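Local atomic coordinates of beta-mannosidase (Trichoderma harzianum, PDB entry 4CVU), a protein that hydrolyses beta-mannosidic linkages, probably releasing terminal mannose from the non-reducing ends of beta-mannosides, as a fungal glycoside hydrolase of family 2. Residues A104-F109 and F136-S141; P204-V209 and D393-R398; W773-G778 and T817-L822; T890-V895 and G925-Q930. All blocks are in the same frame, centred on the assembly; numbering follows the deposited sequence.

Contact 1: A104-F109 and F136-S141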
loop_
_atom_site.group_PDB
_atom_site.type_symbol
_atom_site.label_atom_id
_atom_site.label_comp_id
_atom_site.label_asym_id
_atom_site.label_seq_id
_atom_site.Cartn_x
_atom_site.Cartn_y
_atom_site.Cartn_z
ATOM N N ALA A 104 -46.090 -26.660 2.119
ATOM C CA ALA A 104 -45.919 -25.226 1.924
ATOM C C ALA A 104 -44.412 -24.908 1.899
ATOM O O ALA A 104 -43.678 -25.305 2.809
ATOM C CB ALA A 104 -46.604 -24.440 3.028
ATOM N N THR A 105 -43.975 -24.192 0.862
ATOM C CA THR A 105 -42.573 -23.822 0.704
ATOM C C THR A 105 -42.432 -22.322 0.881
ATOM O O THR A 105 -42.996 -21.556 0.107
ATOM C CB THR A 105 -42.053 -24.223 -0.688
ATOM O OG1 THR A 105 -42.227 -25.636 -0.888
ATOM C CG2 THR A 105 -40.560 -23.895 -0.847
ATOM N N TRP A 106 -41.649 -21.919 1.891
ATOM C CA TRP A 106 -41.398 -20.512 2.197
ATOM C C TRP A 106 -39.930 -20.112 1.984
ATOM O O TRP A 106 -39.017 -20.896 2.224
ATOM C CB TRP A 106 -41.765 -20.220 3.656
ATOM C CG TRP A 106 -43.226 -20.309 3.944
ATOM C CD1 TRP A 106 -43.931 -21.438 4.276
ATOM C CD2 TRP A 106 -44.170 -19.233 3.939
ATOM N NE1 TRP A 106 -45.256 -21.130 4.479
ATOM C CE2 TRP A 106 -45.434 -19.784 4.276
ATOM C CE3 TRP A 106 -44.078 -17.864 3.673
ATOM C CZ2 TRP A 106 -46.596 -19.003 4.357
ATOM C CZ3 TRP A 106 -45.205 -17.084 3.762
ATOM C CH2 TRP A 106 -46.476 -17.660 4.090
ATOM N N LEU A 107 -39.735 -18.879 1.532
ATOM C CA LEU A 107 -38.433 -18.213 1.620
ATOM C C LEU A 107 -38.450 -17.372 2.883
ATOM O O LEU A 107 -39.364 -16.572 3.094
ATOM C CB LEU A 107 -38.189 -17.309 0.408
ATOM C CG LEU A 107 -38.255 -17.956 -0.972
ATOM C CD1 LEU A 107 -38.041 -16.923 -2.066
ATOM C CD2 LEU A 107 -37.236 -19.068 -1.082
ATOM N N VAL A 108 -37.440 -17.547 3.722
ATOM C CA VAL A 108 -37.292 -16.709 4.908
ATOM C C VAL A 108 -35.949 -15.995 4.846
ATOM O O VAL A 108 -34.912 -16.640 4.800
ATOM C CB VAL A 108 -37.412 -17.515 6.217
ATOM C CG1 VAL A 108 -37.337 -16.582 7.417
ATOM C CG2 VAL A 108 -38.738 -18.287 6.257
ATOM N N PHE A 109 -36.003 -14.666 4.856
ATOM C CA PHE A 109 -34.813 -13.808 4.745
ATOM C C PHE A 109 -34.671 -12.956 5.992
ATOM O O PHE A 109 -35.512 -12.098 6.269
ATOM C CB PHE A 109 -34.927 -12.880 3.532
ATOM C CG PHE A 109 -34.957 -13.592 2.204
ATOM C CD1 PHE A 109 -33.825 -14.237 1.724
ATOM C CD2 PHE A 109 -36.098 -13.576 1.412
ATOM C CE1 PHE A 109 -33.815 -14.871 0.501
ATOM C CE2 PHE A 109 -36.106 -14.212 0.176
ATOM C CZ PHE A 109 -34.972 -14.870 -0.274
ATOM N N PHE A 136 -40.551 -12.892 4.397
ATOM C CA PHE A 136 -40.913 -14.271 4.060
ATOM C C PHE A 136 -41.982 -14.330 2.956
ATOM O O PHE A 136 -42.911 -13.541 2.933
ATOM C CB PHE A 136 -41.397 -15.021 5.289
ATOM C CG PHE A 136 -42.359 -14.234 6.131
ATOM C CD1 PHE A 136 -41.891 -13.364 7.095
ATOM C CD2 PHE A 136 -43.714 -14.353 5.943
ATOM C CE1 PHE A 136 -42.757 -12.634 7.869
ATOM C CE2 PHE A 136 -44.592 -13.619 6.710
ATOM C CZ PHE A 136 -44.104 -12.754 7.676
ATOM N N TYR A 137 -41.799 -15.269 2.031
ATOM C CA TYR A 137 -42.605 -15.356 0.825
ATOM C C TYR A 137 -42.989 -16.802 0.563
ATOM O O TYR A 137 -42.161 -17.696 0.638
ATOM C CB TYR A 137 -41.832 -14.795 -0.369
ATOM C CG TYR A 137 -41.357 -13.365 -0.185
ATOM C CD1 TYR A 137 -42.267 -12.318 -0.179
ATOM C CD2 TYR A 137 -39.998 -13.062 -0.026
ATOM C CE1 TYR A 137 -41.867 -11.009 -0.006
ATOM C CE2 TYR A 137 -39.579 -11.750 0.135
ATOM C CZ TYR A 137 -40.514 -10.726 0.162
ATOM O OH TYR A 137 -40.121 -9.424 0.328
ATOM N N ASP A 138 -44.269 -17.021 0.274
ATOM C CA ASP A 138 -44.781 -18.353 -0.042
ATOM C C ASP A 138 -44.536 -18.629 -1.525
ATOM O O ASP A 138 -45.161 -18.014 -2.377
ATOM C CB ASP A 138 -46.274 -18.431 0.299
ATOM C CG ASP A 138 -46.818 -19.867 0.278
ATOM O OD1 ASP A 138 -46.286 -20.729 -0.470
ATOM O OD2 ASP A 138 -47.800 -20.115 1.026
ATOM N N VAL A 139 -43.629 -19.553 -1.823
ATOM C CA VAL A 139 -43.286 -19.886 -3.219
ATOM C C VAL A 139 -43.861 -21.234 -3.686
ATOM O O VAL A 139 -43.399 -21.798 -4.693
ATOM C CB VAL A 139 -41.752 -19.863 -3.492
ATOM C CG1 VAL A 139 -41.188 -18.474 -3.230
ATOM C CG2 VAL A 139 -41.017 -20.912 -2.664
ATOM N N SER A 140 -44.882 -21.724 -2.990
ATOM C CA SER A 140 -45.433 -23.044 -3.298
ATOM C C SER A 140 -45.857 -23.174 -4.756
ATOM O O SER A 140 -45.555 -24.180 -5.406
ATOM C CB SER A 140 -46.611 -23.358 -2.374
ATOM O OG SER A 140 -46.144 -23.603 -1.060
ATOM N N SER A 141 -46.536 -22.149 -5.265
ATOM C CA SER A 141 -47.088 -22.189 -6.624
ATOM C C SER A 141 -46.011 -21.994 -7.701
ATOM O O SER A 141 -46.078 -22.581 -8.764
ATOM C CB SER A 141 -48.232 -21.166 -6.789
ATOM O OG SER A 141 -47.770 -19.828 -6.749
#
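Asp138 lies over one face of the Trp106 indole: its CB stands 3.8 Å from the centroid of the six-membered ring, 11° off its normal, a CH-pi contact. Beside it the Phe136 ring runs alongside the indole, pointing the same way, and takes Trp106 CZ3 at its edge, 3.8 Å from Phe136 CD2. Trp106, Phe136, Val108 and Asp138 share one face of the sheet, where Leu261 of strand 252-261 packs against the first three. Leu107 and Tyr137 point to the other face; there the Phe109 and Tyr137 side chains cross at about a right angle, ring edge meeting ring edge. Just past the strand end, Val139 CG1 touches Leu107 CD1 at 3.7 Å.

Behind these side chains two antiparallel strands are paired. Leu107 and Tyr137 form the hydrogen-bonded pair, with Leu107 N 2.8 Å from Tyr137 O and the return bond running from Tyr137 N to Leu107 O. Where the second strand ends, Val139 N still reaches Thr105 O, and Ser140 OG accepts a nearly straight bond from Thr105 N at 3.0 Å (169°). Asp138 CG is anti to the backbone N (chi1 -168°), and OD1 of this carboxylate receives both Ser140 OG (2.9 Å) and Ser140 N (3.1 Å), the latter closing an Asx turn. Both segments lie in the galactose-binding-like domain; strand 215-221 flanks 103-109 on its other side.

The Ser140 hydroxyl therefore works both ways, donating to Asp138 and accepting from Thr105, which carries polar pairing past the strand into helix 140-145, while the aspartate whose carboxylate accepts both Ser140 bonds also lays its CB over the indole.

Contact 2: P204-V209 and D393-R398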
loop_
_atom_site.group_PDB
_atom_site.type_symbol
_atom_site.label_atom_id
_atom_site.label_comp_id
_atom_site.label_asym_id
_atom_site.label_seq_id
_atom_site.Cartn_x
_atom_site.Cartn_y
_atom_site.Cartn_z
ATOM N N PRO A 204 -16.768 6.090 5.244
ATOM C CA PRO A 204 -16.946 6.160 3.795
ATOM C C PRO A 204 -18.393 5.901 3.384
ATOM O O PRO A 204 -19.271 5.569 4.248
ATOM C CB PRO A 204 -16.037 5.013 3.279
ATOM C CG PRO A 204 -16.112 3.991 4.374
ATOM C CD PRO A 204 -16.258 4.768 5.675
ATOM N N ALA A 205 -18.659 6.039 2.092
ATOM C CA ALA A 205 -19.996 5.902 1.566
ATOM C C ALA A 205 -20.049 4.862 0.480
ATOM O O ALA A 205 -20.155 5.233 -0.708
ATOM C CB ALA A 205 -20.455 7.232 0.990
ATOM N N PHE A 206 -20.026 3.592 0.866
ATOM C CA PHE A 206 -19.975 2.502 -0.120
ATOM C C PHE A 206 -21.328 2.019 -0.634
ATOM O O PHE A 206 -21.380 1.300 -1.642
ATOM C CB PHE A 206 -19.138 1.333 0.423
ATOM C CG PHE A 206 -17.666 1.643 0.502
ATOM C CD1 PHE A 206 -16.974 2.044 -0.637
ATOM C CD2 PHE A 206 -16.984 1.581 1.710
ATOM C CE1 PHE A 206 -15.643 2.369 -0.570
ATOM C CE2 PHE A 206 -15.637 1.906 1.771
ATOM C CZ PHE A 206 -14.980 2.286 0.618
ATOM N N SER A 207 -22.407 2.381 0.081
ATOM C CA SER A 207 -23.764 1.932 -0.218
ATOM C C SER A 207 -23.809 0.477 -0.717
ATOM O O SER A 207 -24.320 0.215 -1.821
ATOM C CB SER A 207 -24.405 2.828 -1.270
ATOM O OG SER A 207 -25.687 2.338 -1.587
ATOM N N PRO A 208 -23.374 -0.465 0.130
ATOM C CA PRO A 208 -23.339 -1.882 -0.254
ATOM C C PRO A 208 -24.731 -2.493 -0.305
ATOM O O PRO A 208 -25.702 -1.942 0.284
ATOM C CB PRO A 208 -22.489 -2.496 0.845
ATOM C CG PRO A 208 -22.797 -1.650 2.048
ATOM C CD PRO A 208 -22.802 -0.264 1.462
ATOM N N VAL A 209 -24.841 -3.583 -1.059
ATOM C CA VAL A 209 -26.116 -4.289 -1.235
ATOM C C VAL A 209 -25.840 -5.769 -1.270
ATOM O O VAL A 209 -24.748 -6.188 -1.676
ATOM C CB VAL A 209 -26.898 -3.905 -2.504
ATOM C CG1 VAL A 209 -27.289 -2.427 -2.463
ATOM C CG2 VAL A 209 -26.105 -4.195 -3.770
ATOM N N ASP A 393 -17.538 -1.888 10.747
ATOM C CA ASP A 393 -17.148 -2.147 9.378
ATOM C C ASP A 393 -18.190 -1.520 8.472
ATOM O O ASP A 393 -19.345 -1.334 8.865
ATOM C CB ASP A 393 -17.003 -3.648 9.177
ATOM C CG ASP A 393 -16.046 -4.040 8.035
ATOM O OD1 ASP A 393 -16.454 -3.997 6.831
ATOM O OD2 ASP A 393 -14.872 -4.435 8.318
ATOM N N ALA A 394 -17.785 -1.156 7.260
ATOM C CA ALA A 394 -18.765 -0.683 6.298
ATOM C C ALA A 394 -19.572 -1.859 5.706
ATOM O O ALA A 394 -20.626 -1.642 5.085
ATOM C CB ALA A 394 -18.101 0.162 5.216
ATOM N N PHE A 395 -19.073 -3.081 5.881
ATOM C CA PHE A 395 -19.720 -4.279 5.383
ATOM C C PHE A 395 -20.018 -5.256 6.526
ATOM O O PHE A 395 -19.179 -6.038 6.963
ATOM C CB PHE A 395 -18.859 -4.919 4.301
ATOM C CG PHE A 395 -18.338 -3.927 3.312
ATOM C CD1 PHE A 395 -19.166 -3.418 2.311
ATOM C CD2 PHE A 395 -17.070 -3.472 3.388
ATOM C CE1 PHE A 395 -18.686 -2.489 1.405
ATOM C CE2 PHE A 395 -16.594 -2.530 2.511
ATOM C CZ PHE A 395 -17.404 -2.028 1.512
ATOM N N TRP A 396 -21.238 -5.202 7.005
ATOM C CA TRP A 396 -21.644 -5.948 8.196
ATOM C C TRP A 396 -21.397 -7.453 8.065
ATOM O O TRP A 396 -20.943 -8.072 9.011
ATOM C CB TRP A 396 -23.110 -5.664 8.557
ATOM C CG TRP A 396 -23.257 -4.478 9.513
ATOM C CD1 TRP A 396 -23.637 -3.208 9.197
ATOM C CD2 TRP A 396 -22.966 -4.477 10.902
ATOM N NE1 TRP A 396 -23.616 -2.405 10.327
ATOM C CE2 TRP A 396 -23.219 -3.175 11.392
ATOM C CE3 TRP A 396 -22.546 -5.460 11.802
ATOM C CZ2 TRP A 396 -23.066 -2.845 12.707
ATOM C CZ3 TRP A 396 -22.387 -5.136 13.102
ATOM C CH2 TRP A 396 -22.669 -3.826 13.564
ATOM N N PRO A 397 -21.619 -8.022 6.873
ATOM C CA PRO A 397 -21.341 -9.448 6.791
ATOM C C PRO A 397 -19.946 -9.911 7.224
ATOM O O PRO A 397 -19.808 -11.043 7.682
ATOM C CB PRO A 397 -21.591 -9.759 5.327
ATOM C CG PRO A 397 -22.641 -8.784 4.925
ATOM C CD PRO A 397 -22.202 -7.516 5.626
ATOM N N ARG A 398 -18.908 -9.082 7.091
ATOM C CA ARG A 398 -17.572 -9.579 7.436
ATOM C C ARG A 398 -17.227 -9.334 8.896
ATOM O O ARG A 398 -16.130 -9.665 9.350
ATOM C CB ARG A 398 -16.491 -9.003 6.482
ATOM C CG ARG A 398 -16.281 -7.501 6.531
ATOM C CD ARG A 398 -15.158 -7.150 5.540
ATOM N NE ARG A 398 -14.934 -5.720 5.454
ATOM C CZ ARG A 398 -13.925 -5.172 4.780
ATOM N NH1 ARG A 398 -13.098 -5.937 4.073
ATOM N NH2 ARG A 398 -13.753 -3.867 4.777
#
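The Phe206 ring lies nearly parallel to that of Phe395, but the two are slid so far apart that they barely overlap: the planes differ by 28° and the centroids stand 5.5 Å apart, although the side chains cross at about a right angle. The closest approach is between Phe206 CD2 and Phe395 CZ, 3.6 Å. Phe395 CB does not point at 204-209; CG, anti to the carbonyl carbon (chi1 -45°), starts the ring on its way there. Ala394 CB meets the edge of the Phe206 ring in its plane, 3.9 Å from CD2, and also lies over one face of the neighbouring Phe395 ring, toward the rim. Farther along, Pro208 CB touches the edge of Phe395 at CD1 (3.7 Å).

No hydrogen bond joins the two segments. The polar grip lies within 393-398, where Asp393 OD1 accepts from Phe395 N through its anti lone pair, an Asx turn, and from Arg398 NE on the syn side at 2.7 Å in a salt bridge. Helix 57-63 adds Leu59 and His58 against Phe395.

This buried apolar seam joins a loop of the galactose-binding-like domain to the loop between strand 380-389 and helix 401-413, a beta-alpha connection of the catalytic (beta/alpha)8-barrel fold of family 2 enzymes.

Contact 3: W773-G778 and T817-L822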
loop_
_atom_site.group_PDB
_atom_site.type_symbol
_atom_site.label_atom_id
_atom_site.label_comp_id
_atom_site.label_asym_id
_atom_site.label_seq_id
_atom_site.Cartn_x
_atom_site.Cartn_y
_atom_site.Cartn_z
ATOM N N TRP A 773 5.514 16.252 45.195
ATOM C CA TRP A 773 6.051 17.229 44.259
ATOM C C TRP A 773 7.550 16.972 44.008
ATOM O O TRP A 773 8.358 17.002 44.949
ATOM C CB TRP A 773 5.877 18.644 44.792
ATOM C CG TRP A 773 4.509 19.217 44.710
ATOM C CD1 TRP A 773 3.572 19.275 45.708
ATOM C CD2 TRP A 773 3.923 19.876 43.578
ATOM N NE1 TRP A 773 2.439 19.903 45.261
ATOM C CE2 TRP A 773 2.634 20.297 43.961
ATOM C CE3 TRP A 773 4.365 20.152 42.280
ATOM C CZ2 TRP A 773 1.765 20.974 43.072
ATOM C CZ3 TRP A 773 3.496 20.819 41.398
ATOM C CH2 TRP A 773 2.222 21.231 41.813
ATOM N N VAL A 774 7.909 16.722 42.743
ATOM C CA VAL A 774 9.307 16.602 42.337
ATOM C C VAL A 774 9.591 17.531 41.161
ATOM O O VAL A 774 8.665 17.985 40.501
ATOM C CB VAL A 774 9.659 15.156 41.965
ATOM C CG1 VAL A 774 9.389 14.235 43.145
ATOM C CG2 VAL A 774 8.884 14.703 40.749
ATOM N N ASP A 775 10.867 17.813 40.903
ATOM C CA ASP A 775 11.273 18.470 39.645
ATOM C C ASP A 775 11.412 17.387 38.566
ATOM O O ASP A 775 11.270 16.206 38.864
ATOM C CB ASP A 775 12.571 19.303 39.827
ATOM C CG ASP A 775 13.805 18.460 40.184
ATOM O OD1 ASP A 775 13.831 17.241 39.927
ATOM O OD2 ASP A 775 14.787 19.037 40.736
ATOM N N LEU A 776 11.707 17.774 37.334
ATOM C CA LEU A 776 11.647 16.830 36.187
ATOM C C LEU A 776 12.882 15.918 36.052
ATOM O O LEU A 776 12.965 15.065 35.146
ATOM C CB LEU A 776 11.314 17.584 34.900
ATOM C CG LEU A 776 10.076 18.511 35.027
ATOM C CD1 LEU A 776 9.813 19.318 33.767
ATOM C CD2 LEU A 776 8.818 17.734 35.385
ATOM N N LYS A 777 13.820 16.095 36.979
ATOM C CA LYS A 777 14.888 15.134 37.231
ATOM C C LYS A 777 14.492 14.134 38.334
ATOM O O LYS A 777 15.156 13.123 38.536
ATOM C CB LYS A 777 16.192 15.871 37.628
ATOM C CG LYS A 777 16.941 16.509 36.460
ATOM C CD LYS A 777 17.229 15.474 35.380
ATOM C CE LYS A 777 18.259 15.931 34.390
ATOM N NZ LYS A 777 18.695 14.760 33.580
ATOM N N GLY A 778 13.414 14.419 39.053
ATOM C CA GLY A 778 12.931 13.517 40.102
ATOM C C GLY A 778 13.357 13.854 41.531
ATOM O O GLY A 778 13.003 13.139 42.474
ATOM N N THR A 817 7.913 26.478 37.812
ATOM C CA THR A 817 6.717 25.738 37.423
ATOM C C THR A 817 6.927 24.934 36.147
ATOM O O THR A 817 6.201 23.961 35.908
ATOM C CB THR A 817 5.494 26.654 37.299
ATOM O OG1 THR A 817 5.786 27.708 36.389
ATOM C CG2 THR A 817 5.144 27.248 38.643
ATOM N N SER A 818 7.916 25.296 35.343
ATOM C CA SER A 818 8.251 24.498 34.170
ATOM C C SER A 818 9.250 23.399 34.485
ATOM O O SER A 818 9.719 22.689 33.607
ATOM C CB SER A 818 8.704 25.378 33.003
ATOM O OG SER A 818 9.969 25.929 33.267
ATOM N N ASP A 819 9.587 23.273 35.751
ATOM C CA ASP A 819 10.460 22.208 36.233
ATOM C C ASP A 819 9.784 21.624 37.485
ATOM O O ASP A 819 10.349 21.611 38.563
ATOM C CB ASP A 819 11.869 22.769 36.525
ATOM C CG ASP A 819 12.918 21.683 36.771
ATOM O OD1 ASP A 819 12.718 20.511 36.382
ATOM O OD2 ASP A 819 13.964 22.008 37.366
ATOM N N ALA A 820 8.522 21.194 37.311
ATOM C CA ALA A 820 7.729 20.666 38.418
ATOM C C ALA A 820 6.612 19.731 37.977
ATOM O O ALA A 820 5.906 19.989 37.017
ATOM C CB ALA A 820 7.137 21.816 39.203
ATOM N N VAL A 821 6.421 18.658 38.726
ATOM C CA VAL A 821 5.273 17.793 38.515
ATOM C C VAL A 821 4.821 17.252 39.851
ATOM O O VAL A 821 5.640 16.959 40.742
ATOM C CB VAL A 821 5.600 16.635 37.536
ATOM C CG1 VAL A 821 6.650 15.703 38.120
ATOM C CG2 VAL A 821 4.340 15.854 37.179
ATOM N N LEU A 822 3.502 17.114 39.978
ATOM C CA LEU A 822 2.865 16.575 41.161
ATOM C C LEU A 822 2.352 15.195 40.835
ATOM O O LEU A 822 1.520 15.049 39.961
ATOM C CB LEU A 822 1.697 17.459 41.607
ATOM C CG LEU A 822 0.745 16.880 42.682
ATOM C CD1 LEU A 822 1.467 16.547 43.976
ATOM C CD2 LEU A 822 -0.373 17.875 42.983
#
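Two antiparallel strands meet at their ends here, 765-774 and 821-830, central neighbours in a four-stranded sheet of the mannosidase Ig/CBM-like domain. Val774 and Val821 form the hydrogen-bonded pair: Val774 N donates to Val821 O at 3.0 Å, and Val821 N to Val774 O at 2.9 Å. Their side chains lie side by side, pointing the same way, with Val774 CG2 3.6 Å from Val821 CG1.

On the other face of the sheet Leu822 sits over the Trp773 indole. Its CB stands 3.6 Å from the centroid of the six-membered ring, practically on the normal (1° off), a close CH-pi contact. Leu822 CG is anti to its backbone N (chi1 168°), and the branches beyond it follow the indole, CD1 touching NE1 and CD2 touching CZ2. Phe849 of strand 841-849 packs on both residues.

Past the last bridge the backbones stay close, Asp775 CA making a CA-H...O contact with Asp819 O, but the next hydrogen bond across uses a side chain. Asp819 OD1 accepts from Leu776 N at 3.1 Å, the N-H pointing almost straight at it although the donor lies 37° above the carboxylate plane. Leu776 slides past Asp819 in the opposite direction, its CD1 3.4 Å from Ser818 O and its CD2 on Val821. Asp775 OD2 and Asp819 OD2 come within 4.6 Å, a proximity that probably raises the cost of two full negative charges; Lys858 offers Asp819 a long, weak ion pair, and Lys779 N bonds to Asp775 OD1.

A type I beta turn, Asp775 to Gly778, follows the end of strand 765-774 in this Ig-like beta sandwich.

Contact 4: T890-V895 and G925-Q930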
loop_
_atom_site.group_PDB
_atom_site.type_symbol
_atom_site.label_atom_id
_atom_site.label_comp_id
_atom_site.label_asym_id
_atom_site.label_seq_id
_atom_site.Cartn_x
_atom_site.Cartn_y
_atom_site.Cartn_z
ATOM N N THR A 890 4.491 0.915 22.497
ATOM C CA THR A 890 3.867 0.750 21.247
ATOM C C THR A 890 4.121 -0.695 20.882
ATOM O O THR A 890 5.268 -1.039 20.778
ATOM C CB THR A 890 4.522 1.638 20.137
ATOM O OG1 THR A 890 4.450 3.017 20.502
ATOM C CG2 THR A 890 3.792 1.416 18.807
ATOM N N HIS A 891 3.063 -1.506 20.748
ATOM C CA HIS A 891 3.185 -2.887 20.212
ATOM C C HIS A 891 3.257 -2.859 18.681
ATOM O O HIS A 891 2.729 -1.960 18.056
ATOM C CB HIS A 891 2.022 -3.748 20.734
ATOM C CG HIS A 891 0.702 -3.476 20.087
ATOM N ND1 HIS A 891 0.322 -4.085 18.912
ATOM C CD2 HIS A 891 -0.339 -2.705 20.469
ATOM C CE1 HIS A 891 -0.894 -3.688 18.589
ATOM N NE2 HIS A 891 -1.309 -2.840 19.517
ATOM N N PRO A 892 3.921 -3.856 18.063
ATOM C CA PRO A 892 4.074 -3.834 16.632
ATOM C C PRO A 892 2.822 -4.272 15.891
ATOM O O PRO A 892 1.847 -4.715 16.499
ATOM C CB PRO A 892 5.186 -4.868 16.391
ATOM C CG PRO A 892 4.965 -5.866 17.457
ATOM C CD PRO A 892 4.586 -5.017 18.658
ATOM N N ALA A 893 2.901 -4.156 14.582
ATOM C CA ALA A 893 1.872 -4.595 13.653
ATOM C C ALA A 893 1.411 -6.043 13.780
ATOM O O ALA A 893 0.250 -6.335 13.563
ATOM C CB ALA A 893 2.314 -4.344 12.190
ATOM N N GLY A 894 2.276 -6.985 14.055
ATOM C CA GLY A 894 1.770 -8.404 13.939
ATOM C C GLY A 894 0.914 -8.955 15.096
ATOM O O GLY A 894 0.580 -10.159 15.126
ATOM N N VAL A 895 0.498 -8.092 16.019
ATOM C CA VAL A 895 -0.147 -8.551 17.234
ATOM C C VAL A 895 -1.341 -7.659 17.587
ATOM O O VAL A 895 -1.316 -6.455 17.293
ATOM C CB VAL A 895 0.911 -8.607 18.393
ATOM C CG1 VAL A 895 1.311 -7.231 18.860
ATOM C CG2 VAL A 895 0.363 -9.375 19.558
ATOM N N GLY A 925 5.481 -15.182 18.624
ATOM C CA GLY A 925 6.082 -14.820 19.885
ATOM C C GLY A 925 7.207 -13.803 19.835
ATOM O O GLY A 925 7.638 -13.350 20.879
ATOM N N LYS A 926 7.670 -13.409 18.650
ATOM C CA LYS A 926 8.784 -12.443 18.562
ATOM C C LYS A 926 8.367 -10.988 18.728
ATOM O O LYS A 926 9.221 -10.126 18.759
ATOM C CB LYS A 926 9.508 -12.570 17.237
ATOM C CG LYS A 926 10.043 -13.973 16.974
ATOM C CD LYS A 926 11.198 -13.922 15.977
ATOM C CE LYS A 926 11.838 -15.305 15.818
ATOM N NZ LYS A 926 12.719 -15.668 16.988
ATOM N N TRP A 927 7.072 -10.717 18.756
ATOM C CA TRP A 927 6.557 -9.342 18.913
ATOM C C TRP A 927 7.069 -8.587 20.132
ATOM O O TRP A 927 7.098 -7.337 20.138
ATOM C CB TRP A 927 5.031 -9.354 18.949
ATOM C CG TRP A 927 4.444 -10.052 20.154
ATOM C CD1 TRP A 927 4.192 -11.402 20.298
ATOM C CD2 TRP A 927 4.056 -9.441 21.382
ATOM N NE1 TRP A 927 3.662 -11.658 21.538
ATOM C CE2 TRP A 927 3.571 -10.472 22.228
ATOM C CE3 TRP A 927 4.055 -8.114 21.850
ATOM C CZ2 TRP A 927 3.105 -10.220 23.510
ATOM C CZ3 TRP A 927 3.606 -7.869 23.154
ATOM C CH2 TRP A 927 3.131 -8.908 23.963
ATOM N N THR A 928 7.394 -9.332 21.199
ATOM C CA THR A 928 7.870 -8.739 22.465
ATOM C C THR A 928 9.188 -7.989 22.269
ATOM O O THR A 928 9.391 -6.943 22.863
ATOM C CB THR A 928 8.095 -9.813 23.570
ATOM O OG1 THR A 928 9.036 -10.815 23.119
ATOM C CG2 THR A 928 6.789 -10.459 23.904
ATOM N N GLU A 929 10.033 -8.519 21.392
ATOM C CA GLU A 929 11.290 -7.894 21.005
ATOM C C GLU A 929 11.128 -6.646 20.144
ATOM O O GLU A 929 12.085 -5.899 19.996
ATOM C CB GLU A 929 12.129 -8.854 20.165
ATOM C CG GLU A 929 12.474 -10.150 20.855
ATOM C CD GLU A 929 13.054 -11.165 19.881
ATOM O OE1 GLU A 929 13.475 -10.764 18.769
ATOM O OE2 GLU A 929 13.095 -12.367 20.226
ATOM N N GLN A 930 9.950 -6.467 19.537
ATOM C CA GLN A 930 9.695 -5.332 18.640
ATOM C C GLN A 930 8.931 -4.250 19.369
ATOM O O GLN A 930 8.676 -3.203 18.813
ATOM C CB GLN A 930 8.926 -5.768 17.399
ATOM C CG GLN A 930 9.557 -6.967 16.661
ATOM C CD GLN A 930 8.511 -7.847 15.965
ATOM O OE1 GLN A 930 7.340 -7.434 15.789
ATOM N NE2 GLN A 930 8.914 -9.080 15.576
HETATM O O HOH W 1 6.489 -1.571 17.811
HETATM O O HOH W 2 5.581 -7.527 13.726
#
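Val895 and Trp927 cross obliquely in this contact between two loops of the C-terminal Ig-fold domain. Val895 CG2 lies over one face of the indole, 4.1 Å from the centroid of the five-membered ring and 10° off its normal, a CH-pi contact. Thr928 CG2 lies over the centre of the opposite face, so the indole is held between its sequence neighbour and the valine. Trp927 CG, between the backbone N and the carbonyl carbon (chi1 66°), starts the indole on its way toward Val895. Phe916 and Leu918 of strand 911-921 continue the packing around the indole.

Pro892 approaches the same ring differently, with CD at the indole edge and CG 3.8 Å from Trp927 CB. It opens a type I beta turn that ends at Val895, and His891 ND1 bonds to the Pro892 carbonyl. Against Gln930 the proline crosses at about a right angle, the Gln930 side chain lying beside its CB and CG.

No direct hydrogen bond links the two segments; water does so instead. One water donates to both Thr890 O, at 3.3 Å, and Gln930 O, at 2.9 Å. A second donates to Gln930 OE1 at 2.7 Å and accepts a weak bond from Gly894 N, while the same OE1 rests 3.3 Å from Pro892 CG.

How the contacts relate
The four contacts follow one another along the chain, each closing before the next opens. Contacts 1 and 2 both draw on the galactose-binding-like domain, with centres about 28 Å apart: the first pairs strands within it, the second joins it to the catalytic barrel. Contacts 3 and 4 belong to the two later Ig-like domains, their centres about 33 Å apart. Contact 2 is the most central, its centre about 17 Å from the chain centre, whereas contacts 1 and 3 lie on opposite sides of that centre, their centres about 74 Å apart. The side chain of Phe136 in contact 1 is about 4 Å from a bound alpha-D-mannopyranose (MAN), probably part of a glycan on the protein and not substrate.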